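Local structure of cytolethal distending toxin subunit A (1SR4) at residues L71-L82 and V121-I132; D136-L144 and V152-G160. The protein probably forms, with CdtC, the heterodimeric lectin-type carrier needed to deliver the genotoxin subunit CdtB into host cells. All blocks are in the same frame, centred on the assembly; numbering follows the deposited sequence.

How the interactions relate
Interaction 1 joins the loop that follows strand 69-73 to the hairpin of strands 120-124 and 127-131, and interaction 2 is built on the next hairpin, of strands 142-146 and 152-156. Their centres lie about 14 Å apart, and they touch directly. The amide NE2 of Q140 lies 2.9 Å from I132 O, and NE2 of Q159 lies 2.7 Å from G125 O, both probable hydrogen bonds; A123 CB also packs on S156 OG at 3.2 Å. Residues 74-85, inferred to mediate binding to target cells, include most of 71-82, whereas E143 and L144 pack on the CdtB chain and V153 on the CdtC chain.

Interaction 1: residues L71-L82 and V121-I132; sequences LTVWALAKRNWL and VEAYGNGLIHDI
L82 N donates to L128 O (2.9 Å) and R79 N to H130 O (2.7 Å); these two bonds hold the 71-82 backbone against strand 127-131. A type II turn from A77 to N80 presents R79 N, and N80 ND2 bonds back to A77 O. Beside this turn the H130 ring is packed on both faces. V73 CG2 sits over the centre of one face, 3.9 Å from the ring centroid, in a CH-pi contact, while R79 N lies over the opposite face. H130 NE2 makes a weak bond to A75 O, and ND1 is held by T119 OG1. In the beta-trefoil of this ricin B-type lectin, the contact fastens the loop inferred to bind target cells to a neighbouring hairpin. R79 bends at chi3 (71°) to lay its guanidinium over I129 CD1. NH1 forms a salt bridge with D131 OD2 (2.9 Å); OD2 lies in the guanidinium plane, but NH1 meets it from above the carboxylate, 36° out of that plane. Water 1 links NH2 weakly to E122 OE2, while E122 OE1 is hydrogen-bonded to Q140 NE2. W81 turns its ring edge to Y124 O and L128 O, with CH2 3.6 Å from Y124 CD2. Deeper, L82 CD2 reaches V121 CG2 at 3.8 Å.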
loop_
_atom_site.group_PDB
_atom_site.type_symbol
_atom_site.label_atom_id
_atom_site.label_comp_id
_atom_site.label_asym_id
_atom_site.label_seq_id
_atom_site.Cartn_x
_atom_site.Cartn_y
_atom_site.Cartn_z
ATOM N N LEU A 71 1.579 3.320 19.787
ATOM C CA LEU A 71 1.292 4.658 20.289
ATOM C C LEU A 71 -0.140 4.607 20.830
ATOM O O LEU A 71 -1.065 4.207 20.120
ATOM C CB LEU A 71 1.357 5.691 19.171
ATOM C CG LEU A 71 1.115 7.115 19.710
ATOM C CD1 LEU A 71 2.309 7.568 20.609
ATOM C CD2 LEU A 71 0.939 8.078 18.540
ATOM N N THR A 72 -0.331 5.027 22.073
ATOM C CA THR A 72 -1.665 4.954 22.650
ATOM C C THR A 72 -1.982 5.992 23.721
ATOM O O THR A 72 -1.092 6.559 24.367
ATOM C CB THR A 72 -1.868 3.567 23.288
ATOM O OG1 THR A 72 -3.184 3.460 23.820
ATOM C CG2 THR A 72 -0.858 3.351 24.409
ATOM N N VAL A 73 -3.274 6.248 23.862
ATOM C CA VAL A 73 -3.780 7.116 24.909
ATOM C C VAL A 73 -3.590 6.252 26.156
ATOM O O VAL A 73 -3.611 5.018 26.065
ATOM C CB VAL A 73 -5.302 7.355 24.726
ATOM C CG1 VAL A 73 -5.940 7.819 26.061
ATOM C CG2 VAL A 73 -5.539 8.363 23.606
ATOM N N TRP A 74 -3.335 6.864 27.307
ATOM C CA TRP A 74 -3.242 6.076 28.535
ATOM C C TRP A 74 -4.316 6.700 29.446
ATOM O O TRP A 74 -5.383 6.121 29.618
ATOM C CB TRP A 74 -1.852 6.147 29.178
ATOM C CG TRP A 74 -1.793 5.331 30.423
ATOM C CD1 TRP A 74 -1.982 3.978 30.532
ATOM C CD2 TRP A 74 -1.610 5.817 31.754
ATOM N NE1 TRP A 74 -1.933 3.594 31.854
ATOM C CE2 TRP A 74 -1.706 4.703 32.625
ATOM C CE3 TRP A 74 -1.379 7.087 32.300
ATOM C CZ2 TRP A 74 -1.577 4.824 34.015
ATOM C CZ3 TRP A 74 -1.252 7.208 33.688
ATOM C CH2 TRP A 74 -1.352 6.083 34.525
ATOM N N ALA A 75 -4.051 7.891 29.990
ATOM C CA ALA A 75 -5.051 8.580 30.822
ATOM C C ALA A 75 -6.067 9.107 29.818
ATOM O O ALA A 75 -5.709 9.805 28.860
ATOM C CB ALA A 75 -4.409 9.742 31.605
ATOM N N LEU A 76 -7.330 8.773 30.035
ATOM C CA LEU A 76 -8.400 9.145 29.115
ATOM C C LEU A 76 -8.765 10.615 28.958
ATOM O O LEU A 76 -9.220 11.014 27.890
ATOM C CB LEU A 76 -9.673 8.362 29.462
ATOM C CG LEU A 76 -9.587 6.832 29.493
ATOM C CD1 LEU A 76 -10.967 6.253 29.854
ATOM C CD2 LEU A 76 -9.132 6.302 28.137
ATOM N N ALA A 77 -8.588 11.422 29.998
ATOM C CA ALA A 77 -8.952 12.831 29.888
ATOM C C ALA A 77 -8.110 13.527 28.820
ATOM O O ALA A 77 -6.934 13.197 28.634
ATOM C CB ALA A 77 -8.766 13.530 31.241
ATOM N N LYS A 78 -8.719 14.487 28.126
ATOM C CA LYS A 78 -8.031 15.240 27.083
ATOM C C LYS A 78 -6.771 15.928 27.597
ATOM O O LYS A 78 -6.685 16.298 28.763
ATOM C CB LYS A 78 -8.979 16.287 26.486
ATOM C CG LYS A 78 -10.136 15.689 25.704
ATOM C CD LYS A 78 -11.007 16.788 25.115
ATOM C CE LYS A 78 -12.063 17.257 26.096
ATOM N NZ LYS A 78 -13.136 16.221 26.230
ATOM N N ARG A 79 -5.795 16.073 26.710
ATOM C CA ARG A 79 -4.517 16.721 26.988
ATOM C C ARG A 79 -3.508 15.932 27.809
ATOM O O ARG A 79 -2.458 16.452 28.179
ATOM C CB ARG A 79 -4.724 18.128 27.587
ATOM C CG ARG A 79 -5.408 19.082 26.591
ATOM C CD ARG A 79 -5.303 20.562 26.969
ATOM N NE ARG A 79 -3.952 21.106 26.813
ATOM C CZ ARG A 79 -3.390 21.436 25.646
ATOM N NH1 ARG A 79 -4.049 21.286 24.502
ATOM N NH2 ARG A 79 -2.158 21.923 25.623
ATOM N N ASN A 80 -3.801 14.664 28.067
ATOM C CA ASN A 80 -2.854 13.828 28.791
ATOM C C ASN A 80 -1.854 13.277 27.780
ATOM O O ASN A 80 -2.152 13.191 26.585
ATOM C CB ASN A 80 -3.581 12.684 29.486
ATOM C CG ASN A 80 -4.091 13.075 30.845
ATOM O OD1 ASN A 80 -3.306 13.258 31.773
ATOM N ND2 ASN A 80 -5.405 13.216 30.972
ATOM N N TRP A 81 -0.676 12.914 28.268
ATOM C CA TRP A 81 0.382 12.392 27.428
ATOM C C TRP A 81 0.055 11.030 26.824
ATOM O O TRP A 81 -0.632 10.206 27.425
ATOM C CB TRP A 81 1.693 12.210 28.212
ATOM C CG TRP A 81 2.312 13.427 28.813
ATOM C CD1 TRP A 81 2.466 13.692 30.150
ATOM C CD2 TRP A 81 2.943 14.511 28.114
ATOM N NE1 TRP A 81 3.157 14.872 30.322
ATOM C CE2 TRP A 81 3.464 15.394 29.092
ATOM C CE3 TRP A 81 3.120 14.822 26.759
ATOM C CZ2 TRP A 81 4.157 16.568 28.755
ATOM C CZ3 TRP A 81 3.807 15.989 26.423
ATOM C CH2 TRP A 81 4.318 16.847 27.424
ATOM N N LEU A 82 0.595 10.812 25.636
ATOM C CA LEU A 82 0.466 9.553 24.926
ATOM C C LEU A 82 1.714 8.776 25.301
ATOM O O LEU A 82 2.743 9.367 25.613
ATOM C CB LEU A 82 0.460 9.798 23.410
ATOM C CG LEU A 82 -0.864 9.784 22.647
ATOM C CD1 LEU A 82 -1.991 10.425 23.444
ATOM C CD2 LEU A 82 -0.655 10.449 21.304
ATOM N N VAL A 121 -4.146 13.248 17.876
ATOM C CA VAL A 121 -2.772 13.240 18.364
ATOM C C VAL A 121 -2.313 14.672 18.174
ATOM O O VAL A 121 -2.589 15.275 17.131
ATOM C CB VAL A 121 -1.852 12.305 17.527
ATOM C CG1 VAL A 121 -0.390 12.603 17.843
ATOM C CG2 VAL A 121 -2.172 10.805 17.838
ATOM N N GLU A 122 -1.612 15.219 19.165
ATOM C CA GLU A 122 -1.144 16.609 19.084
ATOM C C GLU A 122 0.257 16.795 19.687
ATOM O O GLU A 122 0.525 16.336 20.801
ATOM C CB GLU A 122 -2.129 17.521 19.824
ATOM C CG GLU A 122 -1.840 19.006 19.627
ATOM C CD GLU A 122 -2.881 19.907 20.258
ATOM O OE1 GLU A 122 -4.096 19.601 20.165
ATOM O OE2 GLU A 122 -2.476 20.945 20.837
ATOM N N ALA A 123 1.151 17.455 18.954
ATOM C CA ALA A 123 2.492 17.705 19.459
ATOM C C ALA A 123 2.352 18.777 20.536
ATOM O O ALA A 123 1.714 19.815 20.312
ATOM C CB ALA A 123 3.404 18.215 18.340
ATOM N N TYR A 124 2.951 18.525 21.696
ATOM C CA TYR A 124 2.895 19.463 22.817
ATOM C C TYR A 124 4.146 19.317 23.684
ATOM O O TYR A 124 4.494 18.202 24.104
ATOM C CB TYR A 124 1.653 19.206 23.669
ATOM C CG TYR A 124 1.672 20.008 24.946
ATOM C CD1 TYR A 124 1.358 21.367 24.938
ATOM C CD2 TYR A 124 2.117 19.438 26.137
ATOM C CE1 TYR A 124 1.498 22.142 26.083
ATOM C CE2 TYR A 124 2.260 20.194 27.289
ATOM C CZ TYR A 124 1.952 21.550 27.255
ATOM O OH TYR A 124 2.119 22.322 28.381
ATOM N N GLY A 125 4.825 20.437 23.954
ATOM C CA GLY A 125 6.034 20.381 24.756
ATOM C C GLY A 125 7.012 19.393 24.134
ATOM O O GLY A 125 7.276 19.465 22.931
ATOM N N ASN A 126 7.559 18.480 24.937
ATOM C CA ASN A 126 8.499 17.486 24.425
ATOM C C ASN A 126 7.866 16.121 24.172
ATOM O O ASN A 126 8.550 15.109 24.264
ATOM C CB ASN A 126 9.670 17.287 25.385
ATOM C CG ASN A 126 10.503 18.540 25.560
ATOM O OD1 ASN A 126 10.628 19.348 24.646
ATOM N ND2 ASN A 126 11.083 18.699 26.740
ATOM N N GLY A 127 6.575 16.085 23.859
ATOM C CA GLY A 127 5.920 14.806 23.608
ATOM C C GLY A 127 4.635 14.937 22.815
ATOM O O GLY A 127 4.460 15.875 22.049
ATOM N N LEU A 128 3.725 13.993 23.005
ATOM C CA LEU A 128 2.457 14.020 22.299
ATOM C C LEU A 128 1.331 13.892 23.309
ATOM O O LEU A 128 1.493 13.246 24.325
ATOM C CB LEU A 128 2.363 12.837 21.319
ATOM C CG LEU A 128 3.373 12.703 20.172
ATOM C CD1 LEU A 128 3.135 11.361 19.461
ATOM C CD2 LEU A 128 3.225 13.881 19.187
ATOM N N ILE A 129 0.190 14.512 23.018
ATOM C CA ILE A 129 -0.984 14.395 23.880
ATOM C C ILE A 129 -2.113 14.131 22.902
ATOM O O ILE A 129 -1.862 13.984 21.711
ATOM C CB ILE A 129 -1.290 15.717 24.634
ATOM C CG1 ILE A 129 -1.622 16.828 23.629
ATOM C CG2 ILE A 129 -0.115 16.089 25.540
ATOM C CD1 ILE A 129 -2.040 18.159 24.276
ATOM N N HIS A 130 -3.342 14.034 23.397
ATOM C CA HIS A 130 -4.495 13.890 22.522
ATOM C C HIS A 130 -5.446 15.000 22.973
ATOM O O HIS A 130 -5.526 15.304 24.169
ATOM C CB HIS A 130 -5.141 12.488 22.631
ATOM C CG HIS A 130 -5.770 12.190 23.958
ATOM N ND1 HIS A 130 -7.135 12.134 24.138
ATOM C CD2 HIS A 130 -5.221 11.884 25.157
ATOM C CE1 HIS A 130 -7.401 11.806 25.390
ATOM N NE2 HIS A 130 -6.256 11.649 26.030
ATOM N N ASP A 131 -6.121 15.644 22.026
ATOM C CA ASP A 131 -7.051 16.727 22.352
ATOM C C ASP A 131 -8.084 16.861 21.247
ATOM O O ASP A 131 -7.995 16.192 20.201
ATOM C CB ASP A 131 -6.302 18.059 22.523
ATOM C CG ASP A 131 -7.088 19.089 23.359
ATOM O OD1 ASP A 131 -8.173 18.770 23.886
ATOM O OD2 ASP A 131 -6.599 20.223 23.503
ATOM N N ILE A 132 -9.063 17.728 21.483
ATOM C CA ILE A 132 -10.125 17.959 20.522
ATOM C C ILE A 132 -9.537 18.242 19.147
ATOM O O ILE A 132 -8.625 19.046 18.996
ATOM C CB ILE A 132 -11.020 19.131 20.994
ATOM C CG1 ILE A 132 -11.704 18.729 22.309
ATOM C CG2 ILE A 132 -12.091 19.451 19.948
ATOM C CD1 ILE A 132 -11.973 19.884 23.242
HETATM O O HOH W 1 -1.436 23.236 23.002
HETATM O O HOH W 2 4.291 11.762 24.620
#

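Interaction 2: residues D136-L144 and V152-G160; sequences DKLAQEFEL and VVIKSVSQG
Water 3 lies where the hairpin strands part, donating to E141 O (2.8 Å) and, weakly, to A139 O, and hydrogen-bonded to S156 OG; it also sits over one face of the F142 ring, offset toward its rim. S156 OG is thus a junction: it accepts from Q159 N (3.1 Å), forming an ST motif that closes the turn after strand 152-156, and receives a weak bond from S158 OG. With OG anti to the backbone N (chi1 164°), the hydroxyl is brought to both water 3 and Q159 N. The strands 142-144 and 152-156 run antiparallel at 156°. E143 and K155 form a hydrogen-bonded pair, E143 N to K155 O and K155 N to E143 O both at 2.9 Å, flanked by the non-hydrogen-bonded pairs F142-S156 and L144-I154. V157 N adds a longer bond to E141 O, at 3.3 Å. This is one of the hairpins of the beta-trefoil. On the face shared by F142, L144, I154 and S156, I154 CG2 meets F142 CD1 obliquely at 3.8 Å, whereas the L144 and I154 side chains run alongside each other in a common direction, L144 CG next to I154 CG1. Beyond the strands, the side chains of V157 and L138 cross at about a right angle, CG1 touching CD1. L144 also packs on L241 of the CdtB chain, and V153 on I155 of the CdtC chain. E143 OE1 and K155 NZ remain 4.8 Å apart, so their opposite charges probably add only a modest attraction; the direct hydrogen bonds between the segments are all backbone to backbone, with water 3 supplying protons to two carbonyls beside the F142 ring.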
loop_
_atom_site.group_PDB
_atom_site.type_symbol
_atom_site.label_atom_id
_atom_site.label_comp_id
_atom_site.label_asym_id
_atom_site.label_seq_id
_atom_site.Cartn_x
_atom_site.Cartn_y
_atom_site.Cartn_z
ATOM N N ASP A 136 -7.564 23.192 11.913
ATOM C CA ASP A 136 -6.806 24.437 11.936
ATOM C C ASP A 136 -5.642 24.434 12.917
ATOM O O ASP A 136 -4.957 25.442 13.075
ATOM C CB ASP A 136 -7.733 25.610 12.244
ATOM C CG ASP A 136 -8.802 25.781 11.189
ATOM O OD1 ASP A 136 -8.454 25.734 9.991
ATOM O OD2 ASP A 136 -9.983 25.958 11.550
ATOM N N LYS A 137 -5.416 23.308 13.582
ATOM C CA LYS A 137 -4.303 23.231 14.524
ATOM C C LYS A 137 -3.114 22.526 13.868
ATOM O O LYS A 137 -3.128 21.301 13.680
ATOM C CB LYS A 137 -4.719 22.473 15.793
ATOM C CG LYS A 137 -5.734 23.195 16.687
ATOM C CD LYS A 137 -6.145 22.306 17.866
ATOM C CE LYS A 137 -7.369 22.863 18.626
ATOM N NZ LYS A 137 -7.955 21.870 19.591
ATOM N N LEU A 138 -2.086 23.298 13.520
ATOM C CA LEU A 138 -0.897 22.738 12.890
ATOM C C LEU A 138 -0.243 21.667 13.771
ATOM O O LEU A 138 0.334 20.704 13.260
ATOM C CB LEU A 138 0.113 23.854 12.592
ATOM C CG LEU A 138 1.206 23.524 11.572
ATOM C CD1 LEU A 138 0.548 23.205 10.222
ATOM C CD2 LEU A 138 2.177 24.706 11.425
ATOM N N ALA A 139 -0.333 21.831 15.092
ATOM C CA ALA A 139 0.261 20.856 16.020
ATOM C C ALA A 139 -0.347 19.449 15.901
ATOM O O ALA A 139 0.212 18.481 16.423
ATOM C CB ALA A 139 0.147 21.352 17.472
ATOM N N GLN A 140 -1.495 19.336 15.244
ATOM C CA GLN A 140 -2.119 18.025 15.056
ATOM C C GLN A 140 -1.805 17.448 13.667
ATOM O O GLN A 140 -2.323 16.388 13.291
ATOM C CB GLN A 140 -3.636 18.118 15.255
ATOM C CG GLN A 140 -4.028 18.406 16.703
ATOM C CD GLN A 140 -5.521 18.490 16.911
ATOM O OE1 GLN A 140 -6.313 18.341 15.974
ATOM N NE2 GLN A 140 -5.918 18.719 18.148
ATOM N N GLU A 141 -0.940 18.136 12.921
ATOM C CA GLU A 141 -0.551 17.685 11.592
ATOM C C GLU A 141 0.858 17.126 11.621
ATOM O O GLU A 141 1.753 17.707 12.241
ATOM C CB GLU A 141 -0.627 18.839 10.590
ATOM C CG GLU A 141 -2.049 19.284 10.243
ATOM C CD GLU A 141 -2.084 20.120 8.972
ATOM O OE1 GLU A 141 -2.166 19.545 7.869
ATOM O OE2 GLU A 141 -2.001 21.360 9.077
ATOM N N PHE A 142 1.051 15.994 10.948
ATOM C CA PHE A 142 2.341 15.322 10.915
ATOM C C PHE A 142 2.762 14.929 9.502
ATOM O O PHE A 142 1.935 14.595 8.655
ATOM C CB PHE A 142 2.297 14.055 11.789
ATOM C CG PHE A 142 2.036 14.330 13.246
ATOM C CD1 PHE A 142 3.095 14.490 14.137
ATOM C CD2 PHE A 142 0.740 14.476 13.716
ATOM C CE1 PHE A 142 2.869 14.792 15.476
ATOM C CE2 PHE A 142 0.503 14.783 15.056
ATOM C CZ PHE A 142 1.580 14.942 15.940
ATOM N N GLU A 143 4.060 15.000 9.252
ATOM C CA GLU A 143 4.610 14.596 7.969
ATOM C C GLU A 143 5.287 13.255 8.229
ATOM O O GLU A 143 6.118 13.145 9.125
ATOM C CB GLU A 143 5.656 15.602 7.460
ATOM C CG GLU A 143 6.355 15.109 6.181
ATOM C CD GLU A 143 7.227 16.157 5.479
ATOM O OE1 GLU A 143 8.092 16.782 6.138
ATOM O OE2 GLU A 143 7.051 16.332 4.250
ATOM N N LEU A 144 4.926 12.223 7.481
ATOM C CA LEU A 144 5.584 10.935 7.677
ATOM C C LEU A 144 6.617 10.806 6.575
ATOM O O LEU A 144 6.297 10.914 5.392
ATOM C CB LEU A 144 4.577 9.782 7.625
ATOM C CG LEU A 144 3.832 9.508 8.939
ATOM C CD1 LEU A 144 3.087 10.762 9.387
ATOM C CD2 LEU A 144 2.871 8.338 8.753
ATOM N N VAL A 152 8.496 4.329 8.647
ATOM C CA VAL A 152 8.383 5.781 8.529
ATOM C C VAL A 152 8.864 6.494 9.793
ATOM O O VAL A 152 8.915 5.912 10.879
ATOM C CB VAL A 152 6.912 6.257 8.285
ATOM C CG1 VAL A 152 6.371 5.718 6.966
ATOM C CG2 VAL A 152 6.009 5.825 9.459
ATOM N N VAL A 153 9.237 7.756 9.632
ATOM C CA VAL A 153 9.616 8.586 10.764
ATOM C C VAL A 153 8.473 9.603 10.818
ATOM O O VAL A 153 8.013 10.080 9.771
ATOM C CB VAL A 153 10.998 9.242 10.537
ATOM C CG1 VAL A 153 11.201 10.447 11.463
ATOM C CG2 VAL A 153 12.065 8.214 10.853
ATOM N N ILE A 154 7.976 9.893 12.018
ATOM C CA ILE A 154 6.847 10.812 12.175
ATOM C C ILE A 154 7.325 12.185 12.641
ATOM O O ILE A 154 7.823 12.339 13.758
ATOM C CB ILE A 154 5.852 10.256 13.183
ATOM C CG1 ILE A 154 5.424 8.840 12.758
ATOM C CG2 ILE A 154 4.660 11.180 13.282
ATOM C CD1 ILE A 154 4.540 8.112 13.782
ATOM N N LYS A 155 7.161 13.178 11.778
ATOM C CA LYS A 155 7.624 14.525 12.086
ATOM C C LYS A 155 6.511 15.515 12.403
ATOM O O LYS A 155 5.582 15.709 11.607
ATOM C CB LYS A 155 8.452 15.044 10.904
ATOM C CG LYS A 155 9.205 16.338 11.159
ATOM C CD LYS A 155 10.015 16.697 9.921
ATOM C CE LYS A 155 10.967 17.856 10.178
ATOM N NZ LYS A 155 11.669 18.243 8.913
ATOM N N SER A 156 6.597 16.122 13.582
ATOM C CA SER A 156 5.628 17.138 13.976
ATOM C C SER A 156 5.879 18.330 13.053
ATOM O O SER A 156 7.007 18.832 12.959
ATOM C CB SER A 156 5.854 17.572 15.427
ATOM O OG SER A 156 5.172 18.797 15.687
ATOM N N VAL A 157 4.849 18.788 12.360
ATOM C CA VAL A 157 5.039 19.929 11.475
ATOM C C VAL A 157 5.165 21.228 12.275
ATOM O O VAL A 157 5.969 22.100 11.936
ATOM C CB VAL A 157 3.885 20.055 10.473
ATOM C CG1 VAL A 157 4.037 21.344 9.667
ATOM C CG2 VAL A 157 3.880 18.834 9.540
ATOM N N SER A 158 4.393 21.357 13.348
ATOM C CA SER A 158 4.464 22.577 14.145
ATOM C C SER A 158 5.808 22.698 14.851
ATOM O O SER A 158 6.348 23.793 14.981
ATOM C CB SER A 158 3.341 22.611 15.188
ATOM O OG SER A 158 3.545 21.582 16.124
ATOM N N GLN A 159 6.366 21.579 15.297
ATOM C CA GLN A 159 7.652 21.632 15.995
ATOM C C GLN A 159 8.874 21.389 15.134
ATOM O O GLN A 159 9.961 21.857 15.453
ATOM C CB GLN A 159 7.681 20.635 17.162
ATOM C CG GLN A 159 6.769 21.032 18.304
ATOM C CD GLN A 159 7.140 20.344 19.601
ATOM O OE1 GLN A 159 8.265 19.874 19.762
ATOM N NE2 GLN A 159 6.200 20.299 20.545
ATOM N N GLY A 160 8.708 20.651 14.049
ATOM C CA GLY A 160 9.854 20.355 13.218
ATOM C C GLY A 160 10.688 19.288 13.903
ATOM O O GLY A 160 11.875 19.153 13.615
HETATM O O HOH W 3 2.531 18.417 14.854
#